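Local atomic coordinates of mitogen activated protein kinase, putative (Leishmania donovani, PDB entry 4QNY), a protein that probably transfers the gamma-phosphate of ATP to serine or threonine residues of target proteins, as in other mitogen-activated protein kinases. Residues A[66-69]-A[70-74]; A[96-99]-A[100-103]; A[129-132]-A[133-137]. One frame throughout, in Å; residues are numbered along the deposited sequence.

Interaction 1: A[66-69]-A[70-74]; sequences KRIL and REIKL. With ANP (phosphoaminophosphonic acid-adenylate ester), chain D.
Ile68 and Ile72, one turn apart on helix 62-77, meet through their CG1 branches: CD1 of Ile72 lies 4.0 Å from CG1 of Ile68. The same Ile72 CD1 sits 3.1 Å from the backbone O of Ile68. Two beta-branched aliphatic side chains suit this face because it packs on Phe101 and Ile103 of strand 101-106, while Leu69 is turned to Ala343 and Ile344 of helix 337-349. Helix 62-77 is the αC helix of the protein kinase fold, and Glu71 holds the position of its signature glutamate: OE2 makes a salt bridge to Lys52, which also binds the nucleotide. Glu71 reaches inward because its chain is extended, with CG opposite the backbone N (chi1 -179°). Its OE1 lies 3.4 Å from CD1 of Ile68, which borders the carboxylate with hydrocarbon, and 2.9 Å from O2G of the ATP analogue. Also charged, Arg70 bends at chi3 (-71°), and its NH1 donates to the carbonyl O of Ala172. The backbone bonds are regular i to i+4 links, among them Ile72 N to Ile68 O at 3.1 Å and Lys73 N to Leu69 O at 3.1 Å.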
# COMPACT_ATOMS: atom_id res chain seq x y z
N LYS A 66 10.51 13.41 -6.69
CA LYS A 66 11.37 12.68 -5.76
C LYS A 66 10.67 11.43 -5.25
O LYS A 66 11.32 10.43 -4.95
CB LYS A 66 11.78 13.58 -4.59
CG LYS A 66 12.85 14.61 -4.94
CD LYS A 66 13.02 15.63 -3.82
CE LYS A 66 13.75 15.04 -2.62
NZ LYS A 66 15.22 14.92 -2.86
N ARG A 67 9.35 11.48 -5.17
CA ARG A 67 8.56 10.34 -4.73
C ARG A 67 8.59 9.21 -5.75
O ARG A 67 8.71 8.04 -5.40
CB ARG A 67 7.11 10.75 -4.46
CG ARG A 67 6.91 11.56 -3.19
CD ARG A 67 5.44 11.83 -2.96
NE ARG A 67 5.21 12.65 -1.77
CZ ARG A 67 4.01 13.07 -1.37
NH1 ARG A 67 3.90 13.81 -0.28
NH2 ARG A 67 2.93 12.75 -2.07
N ILE A 68 8.48 9.56 -7.03
CA ILE A 68 8.44 8.55 -8.08
C ILE A 68 9.82 7.93 -8.26
O ILE A 68 9.93 6.74 -8.55
CB ILE A 68 7.92 9.13 -9.42
CG1 ILE A 68 7.41 8.01 -10.33
CG2 ILE A 68 8.97 9.98 -10.13
CD1 ILE A 68 6.15 7.34 -9.82
N LEU A 69 10.87 8.72 -8.05
CA LEU A 69 12.24 8.22 -8.16
C LEU A 69 12.51 7.16 -7.09
O LEU A 69 13.11 6.12 -7.36
CB LEU A 69 13.25 9.36 -8.04
CG LEU A 69 14.72 8.95 -7.95
CD1 LEU A 69 15.16 8.23 -9.22
CD2 LEU A 69 15.61 10.16 -7.70
N ARG A 70 12.05 7.45 -5.87
CA ARG A 70 12.20 6.52 -4.76
C ARG A 70 11.42 5.24 -5.01
O ARG A 70 11.87 4.15 -4.67
CB ARG A 70 11.75 7.17 -3.46
CG ARG A 70 11.80 6.25 -2.25
CD ARG A 70 11.29 6.93 -0.99
NE ARG A 70 12.21 7.95 -0.50
CZ ARG A 70 12.04 8.62 0.64
NH1 ARG A 70 10.99 8.38 1.40
NH2 ARG A 70 12.93 9.53 1.01
N GLU A 71 10.25 5.37 -5.63
CA GLU A 71 9.39 4.23 -5.91
C GLU A 71 10.05 3.25 -6.88
O GLU A 71 10.01 2.03 -6.66
CB GLU A 71 8.04 4.69 -6.48
CG GLU A 71 7.07 3.56 -6.76
CD GLU A 71 5.75 4.04 -7.32
OE1 GLU A 71 5.47 5.26 -7.22
OE2 GLU A 71 4.99 3.21 -7.86
N ILE A 72 10.66 3.78 -7.93
CA ILE A 72 11.38 2.94 -8.90
C ILE A 72 12.58 2.27 -8.24
O ILE A 72 12.83 1.09 -8.45
CB ILE A 72 11.84 3.77 -10.12
CG1 ILE A 72 10.71 3.87 -11.14
CG2 ILE A 72 13.05 3.13 -10.78
CD1 ILE A 72 10.08 5.23 -11.22
N LYS A 73 13.30 3.04 -7.42
CA LYS A 73 14.46 2.51 -6.70
C LYS A 73 14.06 1.35 -5.79
O LYS A 73 14.76 0.34 -5.71
CB LYS A 73 15.13 3.61 -5.88
CG LYS A 73 16.05 4.51 -6.69
CD LYS A 73 16.93 5.34 -5.77
CE LYS A 73 18.11 5.94 -6.52
NZ LYS A 73 19.07 6.60 -5.59
N LEU A 74 12.93 1.50 -5.10
CA LEU A 74 12.44 0.47 -4.20
C LEU A 74 12.00 -0.78 -4.95
O LEU A 74 12.28 -1.90 -4.52
CB LEU A 74 11.28 1.01 -3.36
CG LEU A 74 11.67 1.99 -2.25
CD1 LEU A 74 10.47 2.79 -1.81
CD2 LEU A 74 12.28 1.24 -1.07
PG ANP D . 1.16 6.20 -7.36
O1G ANP D . 1.04 6.34 -8.84
O2G ANP D . 2.54 5.51 -7.01
O3G ANP D . 1.14 7.64 -6.69
PB ANP D . -1.17 4.67 -7.89
O1B ANP D . -1.59 5.76 -8.82
O2B ANP D . -2.43 4.11 -7.17
N3B ANP D . -0.11 5.27 -6.72
PA ANP D . -0.63 2.00 -8.37
O1A ANP D . -1.27 1.78 -7.05
O2A ANP D . 0.77 1.38 -8.46
O3A ANP D . -0.46 3.55 -8.71
O5' ANP D . -1.59 1.40 -9.48
C5' ANP D . -2.99 1.71 -9.53
C4' ANP D . -3.77 0.44 -9.81
O4' ANP D . -3.22 -0.22 -10.97
C3' ANP D . -3.72 -0.61 -8.71
O3' ANP D . -4.69 -0.35 -7.71
C2' ANP D . -4.03 -1.90 -9.49
O2' ANP D . -5.43 -2.09 -9.65
C1' ANP D . -3.37 -1.62 -10.85
N9 ANP D . -2.06 -2.24 -11.00
C8 ANP D . -0.85 -1.72 -10.63
N7 ANP D . 0.18 -2.50 -10.88
C5 ANP D . -0.41 -3.62 -11.45
C6 ANP D . 0.14 -4.83 -11.94
N6 ANP D . 1.44 -5.11 -11.93
N1 ANP D . -0.72 -5.74 -12.44
C2 ANP D . -2.03 -5.47 -12.45
N3 ANP D . -2.65 -4.37 -12.02
C4 ANP D . -1.78 -3.48 -11.53

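Interaction 2: A[96-99]-A[100-103]; sequences ENFD and HFYI
His100 ND1 donates a nearly straight hydrogen bond to OD2 of Asp99, 2.9 Å long with an angle of 177° at the hydrogen. The oxygen lies in the imidazole plane, at the ring edge, and is met on its syn side but well out of the carboxylate plane; the carboxylate itself is turned 70° from the ring. Adjacent residues can pair in this way because both first torsions set the side chain between the backbone N and the carbonyl carbon, which brings the two groups together. The bond places a proton on ND1, and the carboxylate would be expected to raise the basicity of the ring.

On the apolar side, Phe98 reaches past His100 to Phe101, its CZ coming 4.2 Å from Phe101 CB. The O of His100 stands over one face of the Phe98 ring, 4.1 Å above the plane and displaced toward the rim. Large flat side chains suit both places, since Phe98 also meets Phe59 edge to face and touches Pro92, while Phe101 packs on Thr91 and on Val54 of strand 47-54.

Further out, the backbone of Phe98 forms the centre of an inverse gamma turn, with a weak bond from Asp99 N to Asn97 O, and its O accepts from Lys341. Phe101 and Ile103 then pair with strand 47-54, and Tyr102 with strand 86-90. This is the turn leading into an inner strand, between 47-54 and 86-90, of the five-stranded antiparallel sheet that characterises the kinase N-terminal lobe.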
# COMPACT_ATOMS: atom_id res chain seq x y z
N GLU A 96 14.73 17.04 -23.72
CA GLU A 96 13.76 18.04 -24.15
C GLU A 96 12.37 17.42 -24.32
O GLU A 96 11.36 18.13 -24.36
CB GLU A 96 14.20 18.69 -25.46
N ASN A 97 12.33 16.10 -24.42
CA ASN A 97 11.07 15.38 -24.56
C ASN A 97 10.64 14.68 -23.27
O ASN A 97 9.54 14.15 -23.17
CB ASN A 97 11.16 14.34 -25.69
CG ASN A 97 11.40 14.98 -27.04
OD1 ASN A 97 10.98 16.10 -27.30
ND2 ASN A 97 12.09 14.25 -27.92
N PHE A 98 11.53 14.69 -22.27
CA PHE A 98 11.25 14.00 -21.02
C PHE A 98 10.20 14.74 -20.20
O PHE A 98 10.52 15.54 -19.32
CB PHE A 98 12.54 13.84 -20.20
CG PHE A 98 12.46 12.76 -19.14
CD1 PHE A 98 13.35 11.70 -19.14
CD2 PHE A 98 11.50 12.82 -18.13
CE1 PHE A 98 13.28 10.72 -18.18
CE2 PHE A 98 11.43 11.84 -17.17
CZ PHE A 98 12.32 10.79 -17.19
N ASP A 99 8.93 14.45 -20.49
CA ASP A 99 7.83 14.97 -19.70
C ASP A 99 6.93 13.82 -19.26
O ASP A 99 5.82 14.03 -18.76
CB ASP A 99 7.03 16.01 -20.49
CG ASP A 99 6.39 15.43 -21.74
OD1 ASP A 99 5.46 16.06 -22.28
OD2 ASP A 99 6.81 14.34 -22.18
N HIS A 100 7.44 12.61 -19.44
CA HIS A 100 6.72 11.39 -19.10
C HIS A 100 7.65 10.19 -19.18
O HIS A 100 8.70 10.26 -19.82
CB HIS A 100 5.53 11.17 -20.03
CG HIS A 100 5.92 10.64 -21.38
ND1 HIS A 100 6.44 11.45 -22.37
CD2 HIS A 100 5.88 9.39 -21.89
CE1 HIS A 100 6.70 10.71 -23.44
NE2 HIS A 100 6.37 9.46 -23.17
N PHE A 101 7.27 9.09 -18.54
CA PHE A 101 8.01 7.83 -18.67
C PHE A 101 7.18 6.66 -18.16
O PHE A 101 6.18 6.86 -17.47
CB PHE A 101 9.36 7.91 -17.93
CG PHE A 101 9.26 7.74 -16.45
CD1 PHE A 101 8.93 8.81 -15.64
CD2 PHE A 101 9.52 6.52 -15.85
CE1 PHE A 101 8.84 8.67 -14.27
CE2 PHE A 101 9.44 6.36 -14.49
CZ PHE A 101 9.10 7.44 -13.69
N TYR A 102 7.60 5.45 -18.50
CA TYR A 102 6.83 4.25 -18.18
C TYR A 102 7.53 3.32 -17.20
O TYR A 102 8.74 3.08 -17.30
CB TYR A 102 6.49 3.48 -19.46
CG TYR A 102 5.36 4.07 -20.26
CD1 TYR A 102 4.06 3.62 -20.09
CD2 TYR A 102 5.58 5.08 -21.18
CE1 TYR A 102 3.01 4.16 -20.81
CE2 TYR A 102 4.55 5.63 -21.91
CZ TYR A 102 3.26 5.16 -21.72
OH TYR A 102 2.22 5.70 -22.45
N ILE A 103 6.76 2.79 -16.26
CA ILE A 103 7.25 1.78 -15.33
C ILE A 103 6.69 0.42 -15.73
O ILE A 103 5.47 0.23 -15.79
CB ILE A 103 6.84 2.09 -13.88
CG1 ILE A 103 7.39 3.45 -13.45
CG2 ILE A 103 7.33 0.99 -12.94
CD1 ILE A 103 6.83 3.95 -12.14

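Interaction 3: A[129-132]-A[133-137]; sequences FFIY and QALRA
Gln133 folds back along helix 124-143 so that its amide lies over the ring of Phe129 and its NE2 donates to the O of that same residue, 2.9 Å away. This long helix is the αE helix of the kinase C-terminal lobe. Phe129 O thus takes two donors, NE2 and the backbone N of Gln133 (3.2 Å), which arrive from opposite faces of the carbonyl plane. With chi1 at -78°, CG of Gln133 stands beside its own backbone N, and the extended chain beyond carries the amide toward the preceding turn. A glutamine suits this buried place because both ends of the amide are used: NE2 also donates to Cys162 O, and OE1 accepts from Leu164 N, linking the helix to strand 164-166. Tyr132 OH is hydrogen-bonded to His315 and Asp316, and Arg136 NH1 makes a salt bridge to Asp80. On the apolar face, Ile131 CG2 and Leu135 CD1, 3.7 Å apart, lie side by side, with Ile131 against helix 206-219 and Leu135 against helix 302-306. Ring and amide of the stacked pair are only 17° from parallel, and NE2 of Gln133 sits over the centre of the Phe129 ring, 3.1 Å above its plane.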
# COMPACT_ATOMS: atom_id res chain seq x y z
N PHE A 129 -4.01 -17.23 3.76
CA PHE A 129 -2.95 -17.17 2.76
C PHE A 129 -2.71 -15.74 2.30
O PHE A 129 -1.57 -15.34 2.07
CB PHE A 129 -3.30 -18.07 1.57
CG PHE A 129 -2.16 -18.28 0.62
CD1 PHE A 129 -0.88 -18.52 1.09
CD2 PHE A 129 -2.36 -18.27 -0.75
CE1 PHE A 129 0.18 -18.73 0.23
CE2 PHE A 129 -1.31 -18.47 -1.63
CZ PHE A 129 -0.04 -18.70 -1.14
N PHE A 130 -3.78 -14.96 2.18
CA PHE A 130 -3.67 -13.54 1.83
C PHE A 130 -2.90 -12.77 2.90
O PHE A 130 -1.96 -12.05 2.60
CB PHE A 130 -5.06 -12.92 1.64
CG PHE A 130 -5.68 -13.22 0.31
CD1 PHE A 130 -4.90 -13.53 -0.79
CD2 PHE A 130 -7.06 -13.17 0.16
CE1 PHE A 130 -5.48 -13.79 -2.01
CE2 PHE A 130 -7.64 -13.44 -1.06
CZ PHE A 130 -6.85 -13.75 -2.15
N ILE A 131 -3.33 -12.94 4.15
CA ILE A 131 -2.75 -12.19 5.26
C ILE A 131 -1.28 -12.53 5.50
O ILE A 131 -0.46 -11.64 5.71
CB ILE A 131 -3.55 -12.44 6.56
CG1 ILE A 131 -4.95 -11.82 6.44
CG2 ILE A 131 -2.83 -11.85 7.76
CD1 ILE A 131 -4.94 -10.33 6.16
N TYR A 132 -0.95 -13.82 5.46
CA TYR A 132 0.43 -14.24 5.70
C TYR A 132 1.37 -13.71 4.62
O TYR A 132 2.48 -13.27 4.92
CB TYR A 132 0.54 -15.76 5.78
CG TYR A 132 1.94 -16.23 6.11
CD1 TYR A 132 2.40 -16.23 7.42
CD2 TYR A 132 2.80 -16.66 5.11
CE1 TYR A 132 3.68 -16.64 7.73
CE2 TYR A 132 4.09 -17.08 5.41
CZ TYR A 132 4.52 -17.07 6.72
OH TYR A 132 5.79 -17.49 7.02
N GLN A 133 0.93 -13.76 3.37
CA GLN A 133 1.73 -13.26 2.26
C GLN A 133 1.97 -11.76 2.39
O GLN A 133 3.05 -11.27 2.09
CB GLN A 133 1.04 -13.56 0.92
CG GLN A 133 1.20 -15.00 0.45
CD GLN A 133 0.44 -15.27 -0.83
OE1 GLN A 133 1.02 -15.42 -1.90
NE2 GLN A 133 -0.89 -15.34 -0.72
N ALA A 134 0.95 -11.04 2.84
CA ALA A 134 1.05 -9.60 3.03
C ALA A 134 2.01 -9.26 4.17
O ALA A 134 2.81 -8.34 4.06
CB ALA A 134 -0.32 -9.00 3.30
N LEU A 135 1.92 -10.02 5.26
CA LEU A 135 2.80 -9.82 6.41
C LEU A 135 4.24 -10.17 6.08
O LEU A 135 5.16 -9.45 6.45
CB LEU A 135 2.31 -10.66 7.60
CG LEU A 135 1.04 -10.18 8.29
CD1 LEU A 135 0.50 -11.26 9.20
CD2 LEU A 135 1.30 -8.90 9.07
N ARG A 136 4.43 -11.30 5.40
CA ARG A 136 5.75 -11.74 4.98
C ARG A 136 6.41 -10.69 4.09
O ARG A 136 7.62 -10.46 4.17
CB ARG A 136 5.66 -13.08 4.26
CG ARG A 136 6.99 -13.62 3.77
CD ARG A 136 6.79 -14.74 2.77
NE ARG A 136 7.99 -14.98 1.98
CZ ARG A 136 8.37 -14.22 0.96
NH1 ARG A 136 7.65 -13.17 0.60
NH2 ARG A 136 9.48 -14.51 0.29
N ALA A 137 5.61 -10.05 3.24
CA ALA A 137 6.11 -8.99 2.37
C ALA A 137 6.50 -7.76 3.19
O ALA A 137 7.53 -7.14 2.93
CB ALA A 137 5.07 -8.63 1.33

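Overall arrangement
From the N terminus the three contacts follow in series, 66-74, then 96-103, then 129-137; none nests in or crosses another. None closes a loop either, because the two segments of each follow one another directly: interactions 1 and 3 span turns of a helix and interaction 2 the turn that enters a strand. Interactions 1 and 2 touch: Ile72 CD1 lies 3.5 Å from Phe101 CZ, which joins helix 62-77 to the sheet of the N-terminal lobe. Interaction 3 belongs to the C-terminal lobe, its nearest atoms about 10 Å from interaction 1 and about 17 Å from interaction 2. Interactions 2 and 3 lie on opposite sides of the chain's centre.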